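Local coordinates for protein GENE 22 product (Bacillus phage spp1, PDB 2XC8) that is of unknown function but resembles in fold a domain of the lactococcal phage p2 receptor-binding protein, a resemblance that may hint at a role in host adsorption, at residues 31-44 with 60-73. Numbering follows the deposited sequence.
Sequences LHKGDEEVFPVEEV and LYLHMNVQTKKVSW
The indole NE1 of W73 donates to the backbone carbonyl O of E42 at 2.9 Å, the one direct hydrogen bond between residues 31-44 and 60-73, which belong to two beta hairpins, one from each of two beta sheets packed against each other, an arrangement consistent with a beta sandwich. One hairpin pairs strand 23-33 with strand 37-47, the other strand 56-64 with strand 71-79. The acceptor lies close to the plane of the indole, while the donor is tilted 22° from the carbonyl plane. The ring is gripped on both faces as well: CG1 of V44 sits almost straight above the five-membered ring, a CH-pi contact 3.5 Å from its centroid, and CD1 of L62, from the partner strand of its own hairpin, lies against the opposite face. V44 places that methyl by turning CG1 between its backbone N and carbonyl carbon (chi1 70°). CG1 of V41 adds an oblique contact with the indole, and P128 of the second subunit packs on W73 and V44, so this end of the contact also takes part in the dimer. Midway along, L31 and L62 meet tip to tip, and CD2 of L31 lies 3.9 Å from CG1 of V71. A water bridges the backbones here, donating to the O of P40 and accepting from the N of V71. Toward the hairpin turns, the F39 ring receives the methyl CE of selenomethionine M64 over one face, 3.7 Å from the ring centroid. The selenium stands higher above the same face, 4.5 Å from the centroid, a Met-aromatic contact, and the bend at chi3 (-63°) directs the methyl at the ring. K69 approaches the ring at its edge, with CD 3.5 Å from CE1 of F39, and its NZ ends in a salt bridge 3.6 Å from OE1 of E37.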
loop_
_atom_site.group_PDB
_atom_site.type_symbol
_atom_site.label_atom_id
_atom_site.label_comp_id
_atom_site.label_asym_id
_atom_site.label_seq_id
_atom_site.Cartn_x
_atom_site.Cartn_y
_atom_site.Cartn_z
ATOM N N LEU B 31 2.392 -2.696 16.911
ATOM C CA LEU B 31 1.729 -3.988 16.841
ATOM C C LEU B 31 0.650 -4.038 17.916
ATOM O O LEU B 31 0.933 -3.840 19.099
ATOM C CB LEU B 31 2.738 -5.124 17.033
ATOM C CG LEU B 31 2.246 -6.573 16.929
ATOM C CD1 LEU B 31 1.787 -6.910 15.515
ATOM C CD2 LEU B 31 3.336 -7.533 17.375
ATOM N N HIS B 32 -0.585 -4.296 17.494
ATOM C CA HIS B 32 -1.719 -4.362 18.409
ATOM C C HIS B 32 -2.307 -5.756 18.579
ATOM O O HIS B 32 -2.471 -6.497 17.608
ATOM C CB HIS B 32 -2.874 -3.497 17.907
ATOM C CG HIS B 32 -2.595 -2.028 17.915
ATOM N ND1 HIS B 32 -3.212 -1.159 18.789
ATOM C CD2 HIS B 32 -1.788 -1.268 17.136
ATOM C CE1 HIS B 32 -2.788 0.071 18.558
ATOM N NE2 HIS B 32 -1.923 0.032 17.560
ATOM N N LYS B 33 -2.624 -6.094 19.826
ATOM C CA LYS B 33 -3.254 -7.369 20.142
ATOM C C LYS B 33 -4.686 -6.980 20.513
ATOM O O LYS B 33 -5.017 -6.822 21.693
ATOM C CB LYS B 33 -2.557 -8.096 21.300
ATOM C CG LYS B 33 -3.179 -9.434 21.691
ATOM C CD LYS B 33 -2.572 -9.963 22.982
ATOM C CE LYS B 33 -3.206 -11.280 23.399
ATOM N NZ LYS B 33 -2.676 -11.763 24.705
ATOM N N GLY B 34 -5.522 -6.810 19.490
ATOM C CA GLY B 34 -6.889 -6.316 19.667
ATOM C C GLY B 34 -6.888 -4.933 20.288
ATOM O O GLY B 34 -6.246 -4.014 19.773
ATOM N N ASP B 35 -7.601 -4.787 21.392
ATOM C CA ASP B 35 -7.514 -3.591 22.195
ATOM C C ASP B 35 -6.909 -3.800 23.591
ATOM O O ASP B 35 -7.024 -2.989 24.448
ATOM C CB ASP B 35 -8.824 -2.792 22.241
ATOM C CG ASP B 35 -9.994 -3.580 22.774
ATOM O OD1 ASP B 35 -11.124 -3.383 22.289
ATOM O OD2 ASP B 35 -9.824 -4.391 23.681
ATOM N N GLU B 36 -6.214 -4.877 23.769
ATOM C CA GLU B 36 -5.678 -5.197 25.096
ATOM C C GLU B 36 -4.244 -4.695 25.329
ATOM O O GLU B 36 -3.949 -4.166 26.403
ATOM C CB GLU B 36 -5.858 -6.684 25.460
ATOM C CG GLU B 36 -4.802 -7.652 24.939
ATOM C CD GLU B 36 -4.789 -8.967 25.707
ATOM O OE1 GLU B 36 -5.817 -9.678 25.701
ATOM O OE2 GLU B 36 -3.744 -9.288 26.313
ATOM N N GLU B 37 -3.369 -4.848 24.336
ATOM C CA GLU B 37 -1.989 -4.356 24.447
ATOM C C GLU B 37 -1.361 -3.983 23.102
ATOM O O GLU B 37 -1.602 -4.638 22.085
ATOM C CB GLU B 37 -1.096 -5.357 25.198
ATOM C CG GLU B 37 0.244 -4.770 25.662
ATOM C CD GLU B 37 0.960 -5.612 26.708
ATOM O OE1 GLU B 37 2.043 -5.186 27.163
ATOM O OE2 GLU B 37 0.451 -6.692 27.080
ATOM N N VAL B 38 -0.500 -2.986 23.129
ATOM C CA VAL B 38 0.210 -2.439 22.005
ATOM C C VAL B 38 1.723 -2.489 22.234
ATOM O O VAL B 38 2.167 -2.248 23.282
ATOM C CB VAL B 38 -0.192 -0.992 21.813
ATOM C CG1 VAL B 38 0.438 -0.389 20.641
ATOM C CG2 VAL B 38 -1.645 -0.845 21.850
ATOM N N PHE B 39 2.487 -2.800 21.196
ATOM C CA PHE B 39 3.940 -2.932 21.294
ATOM C C PHE B 39 4.613 -2.080 20.215
ATOM O O PHE B 39 4.125 -2.029 19.083
ATOM C CB PHE B 39 4.345 -4.403 21.112
ATOM C CG PHE B 39 3.568 -5.370 21.973
ATOM C CD1 PHE B 39 4.024 -5.712 23.241
ATOM C CD2 PHE B 39 2.388 -5.950 21.507
ATOM C CE1 PHE B 39 3.315 -6.607 24.039
ATOM C CE2 PHE B 39 1.669 -6.845 22.300
ATOM C CZ PHE B 39 2.136 -7.175 23.567
ATOM N N PRO B 40 5.735 -1.407 20.553
ATOM C CA PRO B 40 6.421 -0.598 19.541
ATOM C C PRO B 40 7.185 -1.446 18.522
ATOM O O PRO B 40 7.834 -2.430 18.891
ATOM C CB PRO B 40 7.388 0.258 20.368
ATOM C CG PRO B 40 7.642 -0.536 21.596
ATOM C CD PRO B 40 6.387 -1.314 21.875
ATOM N N VAL B 41 7.089 -1.063 17.252
ATOM C CA VAL B 41 7.783 -1.759 16.170
ATOM C C VAL B 41 8.687 -0.779 15.426
ATOM O O VAL B 41 8.228 0.254 14.932
ATOM C CB VAL B 41 6.789 -2.444 15.193
ATOM C CG1 VAL B 41 7.526 -3.085 14.026
ATOM C CG2 VAL B 41 5.955 -3.489 15.922
ATOM N N GLU B 42 9.955 -1.109 15.354
ATOM C CA GLU B 42 10.933 -0.288 14.666
ATOM C C GLU B 42 10.848 -0.326 13.140
ATOM O O GLU B 42 10.374 -1.260 12.544
ATOM C CB GLU B 42 12.346 -0.581 15.174
ATOM C CG GLU B 42 12.899 -1.935 14.750
ATOM C CD GLU B 42 14.074 -2.452 15.576
ATOM O OE1 GLU B 42 15.162 -1.901 15.428
ATOM O OE2 GLU B 42 13.920 -3.406 16.350
ATOM N N GLU B 43 11.244 0.745 12.511
ATOM C CA GLU B 43 11.346 0.780 11.090
ATOM C C GLU B 43 12.306 -0.306 10.563
ATOM O O GLU B 43 13.145 -0.770 11.246
ATOM C CB GLU B 43 11.669 2.213 10.638
ATOM C CG GLU B 43 13.106 2.521 10.398
ATOM C CD GLU B 43 13.437 3.990 10.089
ATOM O OE1 GLU B 43 12.705 4.911 10.427
ATOM O OE2 GLU B 43 14.482 4.232 9.489
ATOM N N VAL B 44 12.120 -0.730 9.338
ATOM C CA VAL B 44 12.979 -1.688 8.685
ATOM C C VAL B 44 12.873 -1.527 7.200
ATOM O O VAL B 44 11.844 -1.263 6.684
ATOM C CB VAL B 44 12.664 -3.160 9.090
ATOM C CG1 VAL B 44 11.373 -3.627 8.545
ATOM C CG2 VAL B 44 13.740 -4.059 8.687
ATOM N N LEU B 60 10.017 -11.654 5.042
ATOM C CA LEU B 60 10.131 -10.801 6.219
ATOM C C LEU B 60 9.262 -11.325 7.361
ATOM O O LEU B 60 8.067 -11.568 7.182
ATOM C CB LEU B 60 9.756 -9.356 5.866
ATOM C CG LEU B 60 9.922 -8.256 6.921
ATOM C CD1 LEU B 60 11.389 -8.007 7.259
ATOM C CD2 LEU B 60 9.263 -6.972 6.446
ATOM N N TYR B 61 9.876 -11.500 8.529
ATOM C CA TYR B 61 9.188 -12.035 9.702
ATOM C C TYR B 61 9.091 -11.008 10.826
ATOM O O TYR B 61 10.062 -10.312 11.127
ATOM C CB TYR B 61 9.898 -13.289 10.228
ATOM C CG TYR B 61 10.186 -14.350 9.186
ATOM C CD1 TYR B 61 9.150 -15.045 8.560
ATOM C CD2 TYR B 61 11.497 -14.673 8.842
ATOM C CE1 TYR B 61 9.415 -16.024 7.606
ATOM C CE2 TYR B 61 11.772 -15.652 7.891
ATOM C CZ TYR B 61 10.726 -16.322 7.278
ATOM O OH TYR B 61 10.993 -17.290 6.337
ATOM N N LEU B 62 7.912 -10.921 11.436
ATOM C CA LEU B 62 7.723 -10.137 12.650
ATOM C C LEU B 62 7.452 -11.094 13.804
ATOM O O LEU B 62 6.422 -11.769 13.835
ATOM C CB LEU B 62 6.578 -9.129 12.488
ATOM C CG LEU B 62 6.385 -8.080 13.590
ATOM C CD1 LEU B 62 7.504 -7.043 13.575
ATOM C CD2 LEU B 62 5.031 -7.401 13.460
ATOM N N HIS B 63 8.394 -11.155 14.739
ATOM C CA HIS B 63 8.319 -12.088 15.861
ATOM C C HIS B 63 8.537 -11.384 17.195
ATOM O O HIS B 63 9.117 -10.297 17.249
ATOM C CB HIS B 63 9.334 -13.220 15.681
ATOM C CG HIS B 63 10.705 -12.746 15.317
ATOM N ND1 HIS B 63 11.633 -12.359 16.259
ATOM C CD2 HIS B 63 11.300 -12.581 14.113
ATOM C CE1 HIS B 63 12.744 -11.982 15.650
ATOM N NE2 HIS B 63 12.567 -12.107 14.348
HETATM N N MSE B 64 8.072 -12.018 18.269
HETATM C CA MSE B 64 8.137 -11.438 19.605
HETATM C C MSE B 64 8.711 -12.380 20.659
HETATM O O MSE B 64 8.408 -13.576 20.665
HETATM C CB MSE B 64 6.738 -11.007 20.056
HETATM C CG MSE B 64 6.696 -10.277 21.395
HETATM SE SE MSE B 64 4.908 -10.218 22.169
HETATM C CE MSE B 64 4.018 -9.189 20.778
ATOM N N ASN B 65 9.546 -11.835 21.540
ATOM C CA ASN B 65 10.067 -12.629 22.643
ATOM C C ASN B 65 8.954 -12.479 23.673
ATOM O O ASN B 65 8.712 -11.379 24.168
ATOM C CB ASN B 65 11.389 -12.057 23.168
ATOM C CG ASN B 65 11.917 -12.800 24.392
ATOM O OD1 ASN B 65 11.223 -12.948 25.401
ATOM N ND2 ASN B 65 13.162 -13.251 24.312
ATOM N N VAL B 66 8.271 -13.579 23.981
ATOM C CA VAL B 66 7.078 -13.536 24.839
ATOM C C VAL B 66 7.346 -13.119 26.289
ATOM O O VAL B 66 6.442 -12.626 26.971
ATOM C CB VAL B 66 6.267 -14.867 24.805
ATOM C CG1 VAL B 66 5.625 -15.071 23.436
ATOM C CG2 VAL B 66 7.141 -16.065 25.188
ATOM N N GLN B 67 8.580 -13.308 26.752
ATOM C CA GLN B 67 8.953 -12.929 28.116
ATOM C C GLN B 67 9.400 -11.470 28.243
ATOM O O GLN B 67 9.027 -10.792 29.204
ATOM C CB GLN B 67 10.007 -13.882 28.685
ATOM C CG GLN B 67 9.407 -15.153 29.275
ATOM C CD GLN B 67 10.450 -16.168 29.713
ATOM O OE1 GLN B 67 11.586 -15.819 30.039
ATOM N NE2 GLN B 67 10.061 -17.438 29.728
ATOM N N THR B 68 10.187 -10.992 27.282
ATOM C CA THR B 68 10.658 -9.602 27.291
ATOM C C THR B 68 9.677 -8.664 26.581
ATOM O O THR B 68 9.726 -7.445 26.767
ATOM C CB THR B 68 12.060 -9.454 26.648
ATOM O OG1 THR B 68 11.976 -9.672 25.234
ATOM C CG2 THR B 68 13.049 -10.437 27.258
ATOM N N LYS B 69 8.789 -9.255 25.800
ATOM C CA LYS B 69 7.830 -8.554 24.937
ATOM C C LYS B 69 8.434 -7.753 23.805
ATOM O O LYS B 69 7.751 -7.020 23.171
ATOM C CB LYS B 69 6.878 -7.625 25.709
ATOM C CG LYS B 69 5.850 -8.249 26.644
ATOM C CD LYS B 69 4.836 -7.153 27.111
ATOM C CE LYS B 69 5.025 -6.663 28.527
ATOM N NZ LYS B 69 5.261 -5.214 28.754
ATOM N N LYS B 70 9.718 -7.903 23.579
ATOM C CA LYS B 70 10.441 -7.258 22.481
ATOM C C LYS B 70 10.005 -7.828 21.132
ATOM O O LYS B 70 10.092 -9.036 20.901
ATOM C CB LYS B 70 11.955 -7.430 22.666
ATOM C CG LYS B 70 12.812 -6.714 21.627
ATOM C CD LYS B 70 14.252 -7.210 21.662
ATOM C CE LYS B 70 15.124 -6.447 20.672
ATOM N NZ LYS B 70 16.524 -6.960 20.662
ATOM N N VAL B 71 9.535 -6.946 20.254
ATOM C CA VAL B 71 9.093 -7.325 18.913
ATOM C C VAL B 71 10.175 -6.951 17.897
ATOM O O VAL B 71 10.607 -5.797 17.841
ATOM C CB VAL B 71 7.746 -6.650 18.545
ATOM C CG1 VAL B 71 7.210 -7.190 17.230
ATOM C CG2 VAL B 71 6.722 -6.860 19.650
ATOM N N SER B 72 10.609 -7.930 17.104
ATOM C CA SER B 72 11.739 -7.744 16.186
ATOM C C SER B 72 11.474 -8.220 14.754
ATOM O O SER B 72 10.531 -8.973 14.500
ATOM C CB SER B 72 12.988 -8.435 16.741
ATOM O OG SER B 72 13.344 -7.911 18.009
ATOM N N TRP B 73 12.326 -7.767 13.833
ATOM C CA TRP B 73 12.269 -8.160 12.427
ATOM C C TRP B 73 13.351 -9.177 12.074
ATOM O O TRP B 73 14.477 -9.103 12.572
ATOM C CB TRP B 73 12.441 -6.944 11.515
ATOM C CG TRP B 73 11.331 -5.938 11.552
ATOM C CD1 TRP B 73 11.378 -4.693 12.108
ATOM C CD2 TRP B 73 10.021 -6.075 10.987
ATOM N NE1 TRP B 73 10.178 -4.048 11.934
ATOM C CE2 TRP B 73 9.325 -4.874 11.249
ATOM C CE3 TRP B 73 9.363 -7.099 10.291
ATOM C CZ2 TRP B 73 8.003 -4.666 10.839
ATOM C CZ3 TRP B 73 8.047 -6.892 9.884
ATOM C CH2 TRP B 73 7.383 -5.683 10.160
HETATM O O HOH W 1 8.880 -4.087 20.853
#